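Local atomic coordinates of putative beta-glucosidase (Bifidobacterium adolescentis, PDB entry 5WAB), a protein that hydrolyses beta-glucosidic linkages as a family 3 glycoside hydrolase and may also release terminal arabinopyranosyl units from ginsenosides. Residues 81-86 / 603-608. Residues are numbered along the deposited sequence; the frame is centred on the assembly and turned at random.
Sequences WNPELI and KGFRKV
Phe605 meets Trp81 almost from its root. Its CB lies at the edge of the indole, in the indole plane, 3.6 Å from Trp81 CE3. One atom further out, Phe605 CG has Trp81 CE3 over it at 3.5 Å. The six-membered ring of Trp81 turns an edge to one face of the phenyl: a T-shaped pair with centroids 5.1 Å apart and planes at 74°. Chi1 of 61° sets CG between the backbone N and the carbonyl carbon and turns the ring toward Trp81 and Pro83, where Phe605 CD1 also packs against Trp81 CE3 and Phe605 CE1 lies close to Trp81 O. Beside that, Pro83 CD touches the edge of the Phe605 ring at CE1, 4.1 Å away. An alanine in place of Phe605 would probably open a gap beside Pro83 and leave the indole edge without the face it rests against.

This is where two domains of the family 3 enzyme meet: strand 601-610, an outer strand of the fibronectin type III-like domain, lies against the start of helix 83-99 of the TIM-barrel domain. Asn82 is the N-cap of that helix, its OD1 accepting from Leu85 N at 3.1 Å.

A water bridges the backbones, donating to Trp81 O and accepting from Lys607 N. Lys607 runs extended past Asn82, and its NZ forms a salt bridge with Glu314 and bonds Ser491 OG and Ser80 O; Trp81 NE1 is tied to Lys493 O. At the solvent-exposed side of the contact, Arg606 starts off away from the helix but bends at chi2 (55°), bringing NH1 to Glu84 OE2 at 2.9 Å in a salt bridge. Glu84 OE2 lies in the guanidinium plane, while NH1 meets that oxygen from the syn side, tilted out of the carboxylate plane.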
# COMPACT_ATOMS: atom_id res chain seq x y z
N TRP A 81 8.23 6.12 -1.44
CA TRP A 81 8.12 6.34 -2.89
C TRP A 81 9.36 5.81 -3.61
O TRP A 81 9.84 6.40 -4.58
CB TRP A 81 7.88 7.82 -3.21
CG TRP A 81 6.57 8.37 -2.69
CD1 TRP A 81 6.09 8.27 -1.42
CD2 TRP A 81 5.60 9.13 -3.43
NE1 TRP A 81 4.87 8.90 -1.32
CE2 TRP A 81 4.55 9.44 -2.54
CE3 TRP A 81 5.51 9.57 -4.75
CZ2 TRP A 81 3.43 10.18 -2.93
CZ3 TRP A 81 4.40 10.31 -5.13
CH2 TRP A 81 3.38 10.60 -4.23
N ASN A 82 9.88 4.69 -3.12
CA ASN A 82 11.20 4.17 -3.52
C ASN A 82 11.06 2.71 -3.92
O ASN A 82 11.30 1.81 -3.11
CB ASN A 82 12.22 4.33 -2.39
CG ASN A 82 13.65 4.09 -2.86
OD1 ASN A 82 13.88 3.49 -3.91
ND2 ASN A 82 14.61 4.56 -2.06
N PRO A 83 10.66 2.44 -5.17
CA PRO A 83 10.52 1.04 -5.60
C PRO A 83 11.80 0.23 -5.48
O PRO A 83 11.74 -0.96 -5.16
CB PRO A 83 10.08 1.17 -7.06
CG PRO A 83 9.40 2.51 -7.12
CD PRO A 83 10.17 3.39 -6.18
N GLU A 84 12.96 0.85 -5.68
CA GLU A 84 14.20 0.09 -5.57
C GLU A 84 14.42 -0.38 -4.14
O GLU A 84 14.78 -1.54 -3.91
CB GLU A 84 15.39 0.94 -6.04
CG GLU A 84 15.39 1.28 -7.54
CD GLU A 84 14.48 2.46 -7.88
OE1 GLU A 84 14.02 3.14 -6.94
OE2 GLU A 84 14.23 2.71 -9.07
N LEU A 85 14.15 0.47 -3.16
CA LEU A 85 14.28 0.06 -1.76
C LEU A 85 13.24 -1.00 -1.40
O LEU A 85 13.56 -1.96 -0.68
CB LEU A 85 14.14 1.27 -0.84
CG LEU A 85 14.03 1.02 0.66
CD1 LEU A 85 15.29 0.39 1.19
CD2 LEU A 85 13.73 2.32 1.39
N ILE A 86 12.01 -0.87 -1.91
CA ILE A 86 10.99 -1.88 -1.67
C ILE A 86 11.38 -3.20 -2.34
O ILE A 86 11.19 -4.28 -1.77
CB ILE A 86 9.63 -1.37 -2.17
CG1 ILE A 86 9.26 -0.07 -1.45
CG2 ILE A 86 8.56 -2.45 -2.04
CD1 ILE A 86 8.08 0.65 -2.05
N LYS A 603 0.48 10.38 -12.03
CA LYS A 603 0.85 9.54 -13.16
C LYS A 603 2.35 9.29 -13.27
O LYS A 603 2.80 8.77 -14.30
CB LYS A 603 0.32 10.12 -14.47
CG LYS A 603 -1.20 10.09 -14.59
CD LYS A 603 -1.75 8.66 -14.52
CE LYS A 603 -3.26 8.63 -14.70
NZ LYS A 603 -3.80 7.24 -14.71
N GLY A 604 3.13 9.64 -12.25
CA GLY A 604 4.55 9.36 -12.26
C GLY A 604 5.28 9.98 -11.09
O GLY A 604 4.83 11.00 -10.55
N PHE A 605 6.40 9.38 -10.67
CA PHE A 605 7.20 9.94 -9.60
C PHE A 605 8.61 9.39 -9.66
O PHE A 605 8.85 8.32 -10.24
CB PHE A 605 6.56 9.69 -8.22
CG PHE A 605 6.42 8.23 -7.86
CD1 PHE A 605 7.45 7.56 -7.23
CD2 PHE A 605 5.25 7.54 -8.14
CE1 PHE A 605 7.32 6.21 -6.89
CE2 PHE A 605 5.11 6.21 -7.80
CZ PHE A 605 6.14 5.55 -7.18
N ARG A 606 9.53 10.15 -9.08
CA ARG A 606 10.94 9.77 -9.04
C ARG A 606 11.57 10.35 -7.78
O ARG A 606 11.49 11.56 -7.55
CB ARG A 606 11.69 10.26 -10.27
CG ARG A 606 13.11 9.76 -10.30
CD ARG A 606 13.19 8.21 -10.20
NE ARG A 606 14.57 7.75 -10.33
CZ ARG A 606 14.96 6.50 -10.11
NH1 ARG A 606 14.08 5.58 -9.73
NH2 ARG A 606 16.25 6.16 -10.24
N LYS A 607 12.18 9.50 -6.96
CA LYS A 607 12.91 9.94 -5.78
C LYS A 607 14.39 10.03 -6.14
O LYS A 607 14.95 9.11 -6.75
CB LYS A 607 12.71 8.98 -4.60
CG LYS A 607 13.25 9.52 -3.26
CD LYS A 607 12.84 8.63 -2.11
CE LYS A 607 13.04 9.30 -0.77
NZ LYS A 607 12.44 8.48 0.32
N VAL A 608 15.02 11.14 -5.76
CA VAL A 608 16.41 11.43 -6.11
C VAL A 608 17.16 11.82 -4.85
O VAL A 608 16.74 12.73 -4.13
CB VAL A 608 16.50 12.55 -7.17
CG1 VAL A 608 17.93 12.70 -7.63
CG2 VAL A 608 15.59 12.26 -8.34
O HOH W 1 11.50 6.53 -7.01